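Local coordinates for bifunctional protein PutA (Bdellovibrio bacteriovorus, PDB 5UR2) that probably catalyses both oxidative steps from proline to glutamate, joining a flavin-dependent proline dehydrogenase to an NAD-dependent L-glutamate gamma-semialdehyde dehydrogenase, at residues Pro614-Val617 with Glu623-His626; Ala605-Glu610 with Asp959-Tyr964. One frame throughout, in Å; residues are numbered along the deposited sequence.

How the contacts relate
Both contacts lie in the aldehyde dehydrogenase part of the chain, their centres about 19 Å apart, and contact 1 is nested within the long chain loop that contact 2 closes. Strand 615-616 follows helix 587-611 in the chain, so contact 2 involves the end of the helix and contact 1 the strand after it. Contact 1 is partly buried, a hairpin joined through backbone atoms, an arginine and a water. Contact 2 is buried and mostly apolar, with no direct hydrogen bond, only a bridging water. Without touching, they are linked through strand 965-973, which follows 959-964 and pairs with strand 623-638. Both touch the second subunit.

Contact 1: residues Pro614-Val617 with Glu623-His626; sequences PLRV and ELSH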
loop_
_atom_site.group_PDB
_atom_site.type_symbol
_atom_site.label_atom_id
_atom_site.label_comp_id
_atom_site.label_asym_id
_atom_site.label_seq_id
_atom_site.Cartn_x
_atom_site.Cartn_y
_atom_site.Cartn_z
ATOM N N PRO B 614 -5.842 8.965 -6.930
ATOM C CA PRO B 614 -5.515 9.732 -5.717
ATOM C C PRO B 614 -6.156 9.101 -4.491
ATOM O O PRO B 614 -7.319 8.697 -4.519
ATOM C CB PRO B 614 -6.105 11.122 -5.997
ATOM C CG PRO B 614 -6.308 11.175 -7.477
ATOM C CD PRO B 614 -6.633 9.754 -7.890
ATOM N N LEU B 615 -5.393 9.014 -3.413
ATOM C CA LEU B 615 -5.878 8.414 -2.177
ATOM C C LEU B 615 -6.379 9.515 -1.245
ATOM O O LEU B 615 -5.602 10.379 -0.832
ATOM C CB LEU B 615 -4.788 7.586 -1.500
ATOM C CG LEU B 615 -5.181 7.047 -0.121
ATOM C CD1 LEU B 615 -6.281 5.974 -0.198
ATOM C CD2 LEU B 615 -3.970 6.544 0.635
ATOM N N ARG B 616 -7.675 9.490 -0.939
ATOM C CA ARG B 616 -8.254 10.426 0.017
ATOM C C ARG B 616 -7.694 10.156 1.411
ATOM O O ARG B 616 -7.663 9.004 1.866
ATOM C CB ARG B 616 -9.781 10.300 0.019
ATOM C CG ARG B 616 -10.526 11.306 0.937
ATOM C CD ARG B 616 -10.716 12.684 0.300
ATOM N NE ARG B 616 -11.668 13.497 1.059
ATOM C CZ ARG B 616 -11.329 14.310 2.061
ATOM N NH1 ARG B 616 -10.049 14.432 2.420
ATOM N NH2 ARG B 616 -12.264 14.992 2.718
ATOM N N VAL B 617 -7.203 11.203 2.080
ATOM C CA VAL B 617 -6.676 11.067 3.433
ATOM C C VAL B 617 -7.382 12.067 4.334
ATOM O O VAL B 617 -7.849 13.116 3.884
ATOM C CB VAL B 617 -5.131 11.251 3.509
ATOM C CG1 VAL B 617 -4.424 10.080 2.861
ATOM C CG2 VAL B 617 -4.676 12.571 2.855
ATOM N N GLU B 623 -12.543 20.184 3.497
ATOM C CA GLU B 623 -11.158 20.168 3.037
ATOM C C GLU B 623 -10.910 18.846 2.331
ATOM O O GLU B 623 -10.989 17.787 2.959
ATOM C CB GLU B 623 -10.175 20.364 4.207
ATOM C CG GLU B 623 -8.709 20.470 3.781
ATOM C CD GLU B 623 -7.773 20.678 4.974
ATOM O OE1 GLU B 623 -7.550 21.839 5.387
ATOM O OE2 GLU B 623 -7.275 19.669 5.516
ATOM N N LEU B 624 -10.635 18.911 1.031
ATOM C CA LEU B 624 -10.228 17.751 0.254
ATOM C C LEU B 624 -8.722 17.576 0.374
ATOM O O LEU B 624 -7.963 18.531 0.183
ATOM C CB LEU B 624 -10.616 17.904 -1.218
ATOM C CG LEU B 624 -12.113 17.868 -1.497
ATOM C CD1 LEU B 624 -12.381 18.037 -2.999
ATOM C CD2 LEU B 624 -12.734 16.578 -0.942
ATOM N N SER B 625 -8.291 16.359 0.690
ATOM C CA SER B 625 -6.872 16.083 0.834
ATOM C C SER B 625 -6.577 14.738 0.197
ATOM O O SER B 625 -7.262 13.752 0.486
ATOM C CB SER B 625 -6.464 16.103 2.314
ATOM O OG SER B 625 -5.079 16.358 2.426
ATOM N N HIS B 626 -5.590 14.706 -0.691
ATOM C CA HIS B 626 -5.252 13.483 -1.410
ATOM C C HIS B 626 -3.747 13.236 -1.399
ATOM O O HIS B 626 -2.948 14.172 -1.514
ATOM C CB HIS B 626 -5.747 13.526 -2.830
ATOM C CG HIS B 626 -7.235 13.539 -2.938
ATOM N ND1 HIS B 626 -7.971 14.703 -2.920
ATOM C CD2 HIS B 626 -8.131 12.529 -3.050
ATOM C CE1 HIS B 626 -9.256 14.412 -3.027
ATOM N NE2 HIS B 626 -9.380 13.099 -3.108
HETATM O O HOH W 1 -9.789 16.027 4.765
#
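Arg616 and His626 face each other as an antiparallel non-hydrogen-bonded pair with CA atoms 4.5 Å apart, and next to it Val617 N donates a nearly straight bond (171°) of 3.0 Å to Ser625 O. A CA-H...O contact runs the other way across the pair, His626 CA lying 3.2 Å from Leu615 O. The side chains of the facing pair leave on the same side of the sheet. Arg616 starts out extended and then bends at chi2 (82°), which turns its chain along strand 623-626 toward Glu623. On the way its CD rests 3.7 Å from His626 NE2, and the guanidinium and imidazole planes are inclined by 46°. The imidazole lies between Arg616 CD and CB of Pro614 and so meets both, the proline ring giving apolar surface at the hairpin's edge. Further out, Leu624 CD2 lies over one face of the guanidinium, 3.8 Å from Arg616 NE, so the leucine covers the flat group without competing for its hydrogens. Arg616 NH1 makes a weak 3.5 Å bond to Ser625 O, and donates at 2.8 Å to a water at the guanidinium edge that in turn donates to Glu623 O. The long arginine thus reaches one carbonyl directly and weakly, and a second through the water, while its NH2 forms a salt bridge with Glu983. On the other side Val617 CG2 packs by Ser625, whose small side chain leaves OG to bond Thr971 OG1 and Arg940 O of the second subunit; Glu623 reaches Arg931 and His941 of that subunit. Strand 615-616 is the outer strand, in an arrangement consistent with the oligomerisation flap of aldehyde dehydrogenases: strand 623-638 lies between it and strand 965-973, which pairs through Glu972 and Val970.

Contact 2: residues Ala605-Glu610 with Asp959-Tyr964; sequences ARHMRE and DYLKQY
Leu961 sits against the last turns of helix 587-611, its CB 3.6 Å from His607 ND1 and its CD2 3.6 Å from Met608 N. His607 and Leu961 pass alongside each other in opposite senses. The leucine's CG stands anti to its own backbone N (chi1 -170°), which carries the branched end to the helix, where CD2 also meets Met608 CB at 4.0 Å. Leucine suits the site because its apolar CB and CD2 can lie against His607 and Met608 without needing a polar partner. Met608, crossing the leucine at about a right angle, bends at chi2 and chi3 and brings SD to 4.2 Å from Leu961 CD2. The polar part of the contact is a single water, 2.8 Å from His607 ND1 and accepting the amide hydrogen of Leu961 N at 2.7 Å. It gives that amide a partner beside the apolar surface and ties the imidazole to the loop. The loop carries the chain from strand 950-951, which pairs with strand 742-746, to strand 965-973, which pairs with 623-638 in what is consistent with the oligomerisation flap; it winds into tight turns in which Tyr964 N bonds Leu961 O. Tyr960 OH and Tyr964 OH share a 2.7 Å hydrogen bond, and both rings, like Leu961, lean on Ala654 of helix 646-657. Met608 also packs on Cys554 and Arg557 of helix 554-570, while Arg609 forms salt bridges with Asp562 and Glu555. At the subunit interface Asp959 and Lys962 form reciprocal salt bridges with Lys962 and Asp959 of the second subunit.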
loop_
_atom_site.group_PDB
_atom_site.type_symbol
_atom_site.label_atom_id
_atom_site.label_comp_id
_atom_site.label_asym_id
_atom_site.label_seq_id
_atom_site.Cartn_x
_atom_site.Cartn_y
_atom_site.Cartn_z
ATOM N N ALA B 605 2.993 -2.073 -15.179
ATOM C CA ALA B 605 1.881 -1.368 -15.813
ATOM C C ALA B 605 0.617 -1.509 -14.981
ATOM O O ALA B 605 -0.098 -0.522 -14.747
ATOM C CB ALA B 605 1.656 -1.865 -17.247
ATOM N N ARG B 606 0.351 -2.719 -14.481
ATOM C CA ARG B 606 -0.792 -2.911 -13.594
ATOM C C ARG B 606 -0.665 -2.047 -12.341
ATOM O O ARG B 606 -1.637 -1.421 -11.913
ATOM C CB ARG B 606 -0.924 -4.391 -13.226
ATOM C CG ARG B 606 -2.041 -4.715 -12.239
ATOM C CD ARG B 606 -2.028 -6.230 -11.935
ATOM N NE ARG B 606 -3.140 -6.641 -11.088
ATOM C CZ ARG B 606 -3.187 -6.426 -9.776
ATOM N NH1 ARG B 606 -2.189 -5.798 -9.161
ATOM N NH2 ARG B 606 -4.237 -6.823 -9.081
ATOM N N HIS B 607 0.528 -1.988 -11.747
ATOM C CA HIS B 607 0.698 -1.217 -10.514
ATOM C C HIS B 607 0.481 0.275 -10.756
ATOM O O HIS B 607 -0.157 0.953 -9.941
ATOM C CB HIS B 607 2.084 -1.470 -9.919
ATOM C CG HIS B 607 2.186 -1.177 -8.454
ATOM N ND1 HIS B 607 3.394 -1.146 -7.784
ATOM C CD2 HIS B 607 1.233 -0.912 -7.525
ATOM C CE1 HIS B 607 3.179 -0.874 -6.509
ATOM N NE2 HIS B 607 1.877 -0.724 -6.328
ATOM N N MET B 608 1.001 0.800 -11.871
ATOM C CA MET B 608 0.831 2.221 -12.154
ATOM C C MET B 608 -0.642 2.562 -12.313
ATOM O O MET B 608 -1.093 3.632 -11.882
ATOM C CB MET B 608 1.610 2.600 -13.416
ATOM C CG MET B 608 1.684 4.122 -13.707
ATOM S SD MET B 608 2.700 4.974 -12.447
ATOM C CE MET B 608 1.463 5.735 -11.380
ATOM N N ARG B 609 -1.412 1.640 -12.893
ATOM C CA ARG B 609 -2.845 1.845 -13.035
ATOM C C ARG B 609 -3.539 1.898 -11.686
ATOM O O ARG B 609 -4.527 2.630 -11.539
ATOM C CB ARG B 609 -3.444 0.752 -13.913
ATOM C CG ARG B 609 -3.083 0.915 -15.381
ATOM C CD ARG B 609 -3.626 -0.250 -16.220
ATOM N NE ARG B 609 -3.564 0.102 -17.623
ATOM C CZ ARG B 609 -2.867 -0.562 -18.540
ATOM N NH1 ARG B 609 -2.180 -1.646 -18.203
ATOM N NH2 ARG B 609 -2.869 -0.141 -19.804
ATOM N N GLU B 610 -3.022 1.176 -10.682
ATOM C CA GLU B 610 -3.542 1.353 -9.328
ATOM C C GLU B 610 -3.087 2.683 -8.726
ATOM O O GLU B 610 -3.898 3.418 -8.152
ATOM C CB GLU B 610 -3.123 0.196 -8.419
ATOM C CG GLU B 610 -3.681 -1.154 -8.799
ATOM C CD GLU B 610 -3.159 -2.255 -7.893
ATOM O OE1 GLU B 610 -2.046 -2.772 -8.153
ATOM O OE2 GLU B 610 -3.855 -2.586 -6.906
ATOM N N ASP B 959 6.157 -2.634 -3.276
ATOM C CA ASP B 959 6.858 -1.404 -2.904
ATOM C C ASP B 959 7.769 -0.892 -4.008
ATOM O O ASP B 959 8.273 0.231 -3.900
ATOM C CB ASP B 959 7.697 -1.599 -1.615
ATOM C CG ASP B 959 6.834 -1.924 -0.388
ATOM O OD1 ASP B 959 5.690 -1.413 -0.296
ATOM O OD2 ASP B 959 7.281 -2.734 0.458
ATOM N N TYR B 960 7.992 -1.675 -5.068
ATOM C CA TYR B 960 9.118 -1.392 -5.959
ATOM C C TYR B 960 8.898 -0.132 -6.798
ATOM O O TYR B 960 9.784 0.728 -6.883
ATOM C CB TYR B 960 9.386 -2.578 -6.868
ATOM C CG TYR B 960 10.613 -2.375 -7.710
ATOM C CD1 TYR B 960 11.882 -2.432 -7.137
ATOM C CD2 TYR B 960 10.514 -2.117 -9.058
ATOM C CE1 TYR B 960 13.027 -2.249 -7.891
ATOM C CE2 TYR B 960 11.659 -1.935 -9.837
ATOM C CZ TYR B 960 12.912 -1.998 -9.241
ATOM O OH TYR B 960 14.046 -1.808 -9.984
ATOM N N LEU B 961 7.733 -0.018 -7.439
ATOM C CA LEU B 961 7.475 1.095 -8.347
ATOM C C LEU B 961 7.579 2.455 -7.648
ATOM O O LEU B 961 8.009 3.440 -8.271
ATOM C CB LEU B 961 6.092 0.931 -8.979
ATOM C CG LEU B 961 5.758 1.866 -10.133
ATOM C CD1 LEU B 961 6.840 1.729 -11.216
ATOM C CD2 LEU B 961 4.357 1.552 -10.672
ATOM N N LYS B 962 7.210 2.525 -6.363
ATOM C CA LYS B 962 7.259 3.782 -5.616
ATOM C C LYS B 962 8.674 4.335 -5.463
ATOM O O LYS B 962 8.840 5.550 -5.269
ATOM C CB LYS B 962 6.636 3.591 -4.230
ATOM C CG LYS B 962 5.131 3.265 -4.266
ATOM C CD LYS B 962 4.637 2.942 -2.870
ATOM C CE LYS B 962 3.168 2.642 -2.861
ATOM N NZ LYS B 962 2.654 2.500 -1.475
ATOM N N GLN B 963 9.694 3.480 -5.533
ATOM C CA GLN B 963 11.079 3.953 -5.460
ATOM C C GLN B 963 11.430 4.881 -6.619
ATOM O O GLN B 963 12.394 5.650 -6.520
ATOM C CB GLN B 963 12.037 2.762 -5.453
ATOM C CG GLN B 963 12.033 1.929 -4.176
ATOM C CD GLN B 963 12.768 2.625 -3.051
ATOM O OE1 GLN B 963 12.178 3.385 -2.286
ATOM N NE2 GLN B 963 14.082 2.418 -2.986
ATOM N N TYR B 964 10.700 4.785 -7.728
ATOM C CA TYR B 964 10.900 5.635 -8.890
ATOM C C TYR B 964 10.029 6.885 -8.854
ATOM O O TYR B 964 9.966 7.603 -9.855
ATOM C CB TYR B 964 10.614 4.841 -10.176
ATOM C CG TYR B 964 11.600 3.714 -10.396
ATOM C CD1 TYR B 964 11.405 2.459 -9.821
ATOM C CD2 TYR B 964 12.737 3.917 -11.165
ATOM C CE1 TYR B 964 12.322 1.427 -10.022
ATOM C CE2 TYR B 964 13.644 2.907 -11.383
ATOM C CZ TYR B 964 13.438 1.665 -10.814
ATOM O OH TYR B 964 14.379 0.691 -11.049
HETATM O O HOH W 2 5.971 -2.105 -7.650
#